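Local atomic coordinates of peptidoglycan N-acetylglucosamine deacetylase (Agathobacter rectalis, PDB entry 5JMU), a protein that probably removes acetyl groups from N-acetylglucosamine in peptidoglycan, using a zinc ion bound in its catalytic domain, the part of a longer membrane protein present here. Residues F26-G31 / A74-S79; V52-T55 / Y59-M62. One frame throughout, in Å; residues are numbered along the deposited sequence.

Interaction 1: F26-G31 / A74-S79; sequences FDDGPG and AIHSAS. With ZN (zinc ion), chain C.
The zinc site of this NodB-type deacetylase domain is built here from Asp28 and His76, with His80 completing the Asp-His-His set of protein ligands. Asp28 OD1 and His76 NE2 each bind the zinc ion at 2.1 Å. The metal draws these two atoms to within 3.0 Å of each other, Asp28 OD1 lying at the edge of the imidazole, near its plane. His76 points toward 26-31 from its first side-chain bond, and with CG anti to the backbone N (chi1 -166°) its NE2 reaches the zinc; ND1 is hydrogen-bonded to the backbone O of Arg115, so both ring nitrogens are engaged and the ring's rotation is fixed. Three waters fill the remaining positions on the zinc. Water 2 donates to Asp28 OD2 at 2.7 Å. Asp27 does not touch the metal: its carboxylate lies over one face of the His76 ring, offset toward the rim and tilted by 37°, OD2 coming 3.4 Å from His76 CE1, and OD2 accepts a 2.6 Å hydrogen bond from zinc-bound water 1. Asp27 OD1 forms a salt bridge with Arg115. The contact joins the C-terminal ends of parallel strands 21-27 and 72-77 across strand 49-53, whose Phe51 touches both Asp27 and His76.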
ATOM      1  N   PHE A  26       0.904  -3.084   2.700  1.00 10.40           N
ATOM      2  CA  PHE A  26      -0.190  -3.289   3.659  1.00 12.08           C
ATOM      3  C   PHE A  26      -1.088  -2.055   3.709  1.00 10.44           C
ATOM      4  O   PHE A  26      -0.602  -0.946   4.057  1.00 11.48           O
ATOM      5  CB  PHE A  26       0.395  -3.582   5.058  1.00 11.01           C
ATOM      6  CG  PHE A  26       1.249  -4.837   5.074  1.00  9.40           C
ATOM      7  CD1 PHE A  26       0.639  -6.096   5.211  1.00 11.55           C
ATOM      8  CD2 PHE A  26       2.630  -4.755   4.904  1.00 11.20           C
ATOM      9  CE1 PHE A  26       1.395  -7.289   5.164  1.00 12.62           C
ATOM     10  CE2 PHE A  26       3.417  -5.927   4.862  1.00 13.73           C
ATOM     11  CZ  PHE A  26       2.789  -7.198   4.985  1.00 12.02           C
ATOM     12  N   ASP A  27      -2.385  -2.272   3.464  1.00 11.74           N
ATOM     13  CA  ASP A  27      -3.380  -1.184   3.474  1.00 10.44           C
ATOM     14  C   ASP A  27      -4.201  -1.210   4.706  1.00 13.62           C
ATOM     15  O   ASP A  27      -4.416  -2.275   5.307  1.00 13.04           O
ATOM     16  CB  ASP A  27      -4.419  -1.304   2.327  1.00 10.29           C
ATOM     17  CG  ASP A  27      -3.902  -0.833   0.984  1.00 12.05           C
ATOM     18  OD1 ASP A  27      -2.697  -0.579   0.831  1.00 12.47           O
ATOM     19  OD2 ASP A  27      -4.773  -0.800   0.081  1.00 14.66           O
ATOM     20  N   ASP A  28      -4.705  -0.030   5.034  1.00 10.92           N
ATOM     21  CA  ASP A  28      -5.854   0.195   5.936  1.00 10.43           C
ATOM     22  C   ASP A  28      -5.476   0.344   7.411  1.00 14.29           C
ATOM     23  O   ASP A  28      -6.308   0.799   8.181  1.00 15.95           O
ATOM     24  CB  ASP A  28      -6.923  -0.924   5.828  1.00 11.62           C
ATOM     25  CG  ASP A  28      -7.825  -0.785   4.623  1.00 11.76           C
ATOM     26  OD1 ASP A  28      -7.463  -0.086   3.640  1.00 12.16           O
ATOM     27  OD2 ASP A  28      -8.843  -1.482   4.586  1.00 14.89           O
ATOM     28  N   GLY A  29      -4.253  -0.026   7.797  1.00 11.25           N
ATOM     29  CA  GLY A  29      -3.792   0.133   9.159  1.00 11.35           C
ATOM     30  C   GLY A  29      -3.348   1.562   9.435  1.00 14.98           C
ATOM     31  O   GLY A  29      -3.484   2.417   8.577  1.00 14.89           O
ATOM     32  N   PRO A  30      -2.733   1.812  10.596  1.00 11.42           N
ATOM     33  CA  PRO A  30      -2.383   0.790  11.582  1.00 13.30           C
ATOM     34  C   PRO A  30      -3.581   0.327  12.407  1.00 16.05           C
ATOM     35  O   PRO A  30      -4.607   0.975  12.465  1.00 14.02           O
ATOM     36  CB  PRO A  30      -1.344   1.495  12.468  1.00 12.97           C
ATOM     37  CG  PRO A  30      -1.704   2.963  12.347  1.00 13.45           C
ATOM     38  CD  PRO A  30      -2.105   3.123  10.882  1.00 12.07           C
ATOM     39  N   GLY A  31      -3.431  -0.831  13.030  1.00 13.19           N
ATOM     40  CA  GLY A  31      -4.459  -1.381  13.898  1.00 14.99           C
ATOM     41  C   GLY A  31      -3.788  -2.333  14.887  1.00 16.68           C
ATOM     42  O   GLY A  31      -2.562  -2.342  15.057  1.00 15.14           O
ATOM     43  N   ALA A  74       3.276   5.465   3.600  1.00 10.76           N
ATOM     44  CA  ALA A  74       2.623   6.096   2.455  1.00 10.55           C
ATOM     45  C   ALA A  74       1.143   6.384   2.802  1.00 11.08           C
ATOM     46  O   ALA A  74       0.606   5.878   3.782  1.00 10.41           O
ATOM     47  CB  ALA A  74       2.732   5.190   1.235  1.00 10.52           C
ATOM     48  N   ILE A  75       0.480   7.202   1.989  1.00 10.09           N
ATOM     49  CA  ILE A  75      -0.906   7.568   2.272  1.00 10.54           C
ATOM     50  C   ILE A  75      -1.908   6.632   1.650  1.00 12.09           C
ATOM     51  O   ILE A  75      -1.738   6.300   0.496  1.00 10.55           O
ATOM     52  CB  ILE A  75      -1.175   8.984   1.736  1.00  9.25           C
ATOM     53  CG1 ILE A  75      -0.318   9.984   2.508  1.00 10.55           C
ATOM     54  CG2 ILE A  75      -2.685   9.343   1.914  1.00 12.37           C
ATOM     55  CD1 ILE A  75      -0.344  11.448   1.949  1.00 12.75           C
ATOM     56  N   HIS A  76      -2.936   6.207   2.413  1.00 10.55           N
ATOM     57  CA  HIS A  76      -4.105   5.531   1.820  1.00  9.65           C
ATOM     58  C   HIS A  76      -5.273   6.523   1.886  1.00 12.26           C
ATOM     59  O   HIS A  76      -5.726   7.049   0.861  1.00 12.76           O
ATOM     60  CB  HIS A  76      -4.379   4.215   2.551  1.00  9.98           C
ATOM     61  CG  HIS A  76      -5.324   3.266   1.856  1.00 11.69           C
ATOM     62  ND1 HIS A  76      -5.390   3.124   0.480  1.00 10.81           N
ATOM     63  CD2 HIS A  76      -6.206   2.383   2.382  1.00 12.77           C
ATOM     64  CE1 HIS A  76      -6.309   2.195   0.199  1.00 10.39           C
ATOM     65  NE2 HIS A  76      -6.827   1.743   1.330  1.00 10.87           N
ATOM     66  N   SER A  77      -5.682   6.855   3.098  1.00 10.03           N
ATOM     67  CA  SER A  77      -6.754   7.843   3.286  1.00 10.85           C
ATOM     68  C   SER A  77      -6.970   8.094   4.770  1.00 11.75           C
ATOM     69  O   SER A  77      -6.880   7.171   5.557  1.00 12.70           O
ATOM     70  CB  SER A  77      -8.066   7.326   2.652  1.00 12.54           C
ATOM     71  OG  SER A  77      -9.154   8.140   3.078  1.00 12.44           O
ATOM     72  N   ALA A  78      -7.228   9.332   5.166  1.00 11.22           N
ATOM     73  CA  ALA A  78      -7.480   9.543   6.588  1.00 11.92           C
ATOM     74  C   ALA A  78      -8.772   8.864   7.005  1.00 12.57           C
ATOM     75  O   ALA A  78      -8.797   8.122   7.995  1.00 13.04           O
ATOM     76  CB  ALA A  78      -7.515  11.080   6.931  1.00 12.35           C
ATOM     77  N   SER A  79      -9.868   9.150   6.293  1.00 12.73           N
ATOM     78  CA  SER A  79     -11.158   8.610   6.669  1.00 13.52           C
ATOM     79  C   SER A  79     -11.482   7.239   6.096  1.00 14.16           C
ATOM     80  O   SER A  79     -12.298   6.518   6.690  1.00 15.79           O
ATOM     81  CB  SER A  79     -12.291   9.557   6.249  1.00 14.66           C
ATOM     82  OG  SER A  79     -12.384   9.574   4.826  1.00 14.18           O
TER
HETATM   83 ZN    ZN C 502      -8.308   0.312   1.743  0.80 13.50          ZN
HETATM   84  O   HOH W   1      -7.214  -1.180   0.840  1.00 11.73           O
HETATM   85  O   HOH W   2      -9.717  -1.228   2.069  1.00 12.36           O
HETATM   86  O   HOH W   3      -9.263   0.598  -0.186  1.00 12.78           O

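Interaction 2: V52-T55 / Y59-M62; sequences VTNT and YQNM
Asn54 and Gln60 both place CG anti to their backbone N (chi1 -159° and -157°), and Gln60 continues in an extended run to CD, which lets its terminal amide reach over to the shorter asparagine. Gln60 NE2 donates to Asn54 OD1 at 2.9 Å, the one hydrogen bond between the two segments. From the donor's side the bond is well aimed, with an N-H...O angle of 168° and the acceptor close to the plane of the Gln60 amide. From the acceptor's side it is less regular: NE2 stands clearly above the Asn54 carbonyl plane, and the two amides are inclined to each other. The methylene CG of Gln60 follows at 3.8 Å from Asn54 OD1, so the asparagine oxygen meets both the amide and the aliphatic part of the longer chain. The other end of the glutamine amide, OE1, accepts from Gln106, and Ile102 of helix 89-107 touches both Asn54 and Gln60. Beside this link, Thr55 N donates to Thr53 OG1 at 3.1 Å, forming an ST turn. The backbone N of Met62 (selenomethionine here) donates to Tyr59 O at 2.9 Å, near the start of helix 61-68. The arrangement belongs to a beta-alpha-beta unit, strand 49-53, helix 61-68 and strand 72-77, with the side-chain bond spanning its strand-to-helix connection at the surface.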
ATOM      1  N   VAL A  52      -1.349   3.975   4.896  1.00  9.81           N
ATOM      2  CA  VAL A  52      -2.032   4.115   6.188  1.00 11.26           C
ATOM      3  C   VAL A  52      -3.306   4.973   6.177  1.00 11.43           C
ATOM      4  O   VAL A  52      -3.569   5.751   5.233  1.00 10.32           O
ATOM      5  CB  VAL A  52      -1.033   4.664   7.261  1.00 10.83           C
ATOM      6  CG1 VAL A  52       0.132   3.656   7.443  1.00 12.58           C
ATOM      7  CG2 VAL A  52      -0.493   6.027   6.878  1.00 10.55           C
ATOM      8  N   THR A  53      -4.110   4.790   7.237  1.00 10.33           N
ATOM      9  CA  THR A  53      -5.357   5.494   7.410  1.00 11.32           C
ATOM     10  C   THR A  53      -5.397   5.991   8.837  1.00 11.09           C
ATOM     11  O   THR A  53      -4.542   5.596   9.647  1.00 14.15           O
ATOM     12  CB  THR A  53      -6.604   4.587   7.241  1.00 13.96           C
ATOM     13  OG1 THR A  53      -6.684   3.686   8.358  1.00 12.38           O
ATOM     14  CG2 THR A  53      -6.589   3.834   5.932  1.00 13.91           C
ATOM     15  N   ASN A  54      -6.421   6.770   9.156  1.00 12.15           N
ATOM     16  CA  ASN A  54      -6.670   7.112  10.541  1.00 13.00           C
ATOM     17  C   ASN A  54      -7.956   6.463  11.056  1.00 18.67           C
ATOM     18  O   ASN A  54      -8.665   7.019  11.912  1.00 17.71           O
ATOM     19  CB  ASN A  54      -6.722   8.624  10.702  1.00 13.38           C
ATOM     20  CG  ASN A  54      -6.470   9.041  12.133  1.00 19.26           C
ATOM     21  OD1 ASN A  54      -5.625   8.450  12.825  1.00 20.70           O
ATOM     22  ND2 ASN A  54      -7.189  10.023  12.576  1.00 18.94           N
ATOM     23  N   THR A  55      -8.243   5.267  10.525  1.00 14.91           N
ATOM     24  CA  THR A  55      -9.463   4.555  10.923  1.00 14.86           C
ATOM     25  C   THR A  55      -9.427   4.081  12.383  1.00 19.52           C
ATOM     26  O   THR A  55     -10.464   3.965  13.050  1.00 20.18           O
ATOM     27  CB  THR A  55      -9.676   3.347   9.997  1.00 15.09           C
ATOM     28  OG1 THR A  55      -9.946   3.833   8.679  1.00 22.55           O
ATOM     29  CG2 THR A  55     -10.885   2.533  10.448  1.00 24.58           C
ATOM     30  N   TYR A  59      -4.139   3.370  17.475  1.00 19.61           N
ATOM     31  CA  TYR A  59      -2.857   2.765  17.051  1.00 16.04           C
ATOM     32  C   TYR A  59      -2.039   3.743  16.229  1.00 15.87           C
ATOM     33  O   TYR A  59      -1.104   3.352  15.502  1.00 16.27           O
ATOM     34  CB  TYR A  59      -3.130   1.455  16.266  1.00 14.58           C
ATOM     35  CG  TYR A  59      -3.715   0.458  17.208  1.00 17.06           C
ATOM     36  CD1 TYR A  59      -2.898  -0.287  18.036  1.00 15.57           C
ATOM     37  CD2 TYR A  59      -5.087   0.307  17.325  1.00 18.17           C
ATOM     38  CE1 TYR A  59      -3.433  -1.177  18.938  1.00 20.45           C
ATOM     39  CE2 TYR A  59      -5.620  -0.584  18.225  1.00 21.58           C
ATOM     40  CZ  TYR A  59      -4.794  -1.325  19.015  1.00 26.17           C
ATOM     41  OH  TYR A  59      -5.316  -2.196  19.941  1.00 30.46           O
ATOM     42  N   GLN A  60      -2.356   5.031  16.330  1.00 14.76           N
ATOM     43  CA  GLN A  60      -1.707   6.015  15.449  1.00 13.62           C
ATOM     44  C   GLN A  60      -0.169   6.087  15.627  1.00 14.91           C
ATOM     45  O   GLN A  60       0.567   6.342  14.654  1.00 13.78           O
ATOM     46  CB  GLN A  60      -2.331   7.383  15.662  1.00 20.83           C
ATOM     47  CG  GLN A  60      -2.172   8.326  14.495  1.00 24.48           C
ATOM     48  CD  GLN A  60      -2.617   9.736  14.851  1.00 28.50           C
ATOM     49  OE1 GLN A  60      -1.859  10.495  15.442  1.00 32.52           O
ATOM     50  NE2 GLN A  60      -3.862  10.080  14.527  1.00 19.76           N
ATOM     51  N   ASN A  61       0.306   5.836  16.852  1.00 15.48           N
ATOM     52  CA  ASN A  61       1.747   5.834  17.089  1.00 14.83           C
ATOM     53  C   ASN A  61       2.482   4.727  16.351  1.00 14.52           C
ATOM     54  O   ASN A  61       3.710   4.793  16.218  1.00 15.37           O
ATOM     55  CB  ASN A  61       2.026   5.713  18.575  1.00 15.45           C
ATOM     56  CG  ASN A  61       1.483   4.412  19.142  1.00 20.38           C
ATOM     57  OD1 ASN A  61       0.321   4.059  18.887  1.00 20.64           O
ATOM     58  ND2 ASN A  61       2.322   3.670  19.902  1.00 21.17           N
HETATM   59  N   MSE A  62       1.749   3.726  15.830  1.00 12.51           N
HETATM   60  CA  MSE A  62       2.425   2.717  14.995  1.00 12.30           C
HETATM   61  C   MSE A  62       2.965   3.281  13.707  1.00 14.68           C
HETATM   62  O   MSE A  62       3.874   2.691  13.114  1.00 14.79           O
HETATM   63  CB  MSE A  62       1.508   1.549  14.671  1.00 15.66           C
HETATM   64  CG  MSE A  62       1.185   0.651  15.841  1.00 18.70           C
HETATM   65 SE   MSE A  62       2.770  -0.185  16.651  0.71 27.06          SE
HETATM   66  CE  MSE A  62       3.179   1.104  17.959  1.00 31.49           C
TER

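Interactions 1 and 2 have centres about 7 Å apart and meet through strand 49-53, which lies between strands 21-27 and 72-77. Thr53 provides the main connection: its N is 2.8 Å from Gly29 O and its OG1 is 2.9 Å from Asp28 O, both probable hydrogen bonds, so the carbonyls of the zinc-binding Asp28 and of Gly29 are tied to the neighbouring strand. Ser77 O, from 74-79, packs against Thr53 CB; Pro30 CG of 26-31 lies 3.2 Å from Tyr59 O. Interaction 1 holds the metal, whereas the amide pair of interaction 2 is peripheral, the Asn54 side chain being about 12 Å from the zinc ion and about 8 Å from the His80 side chain.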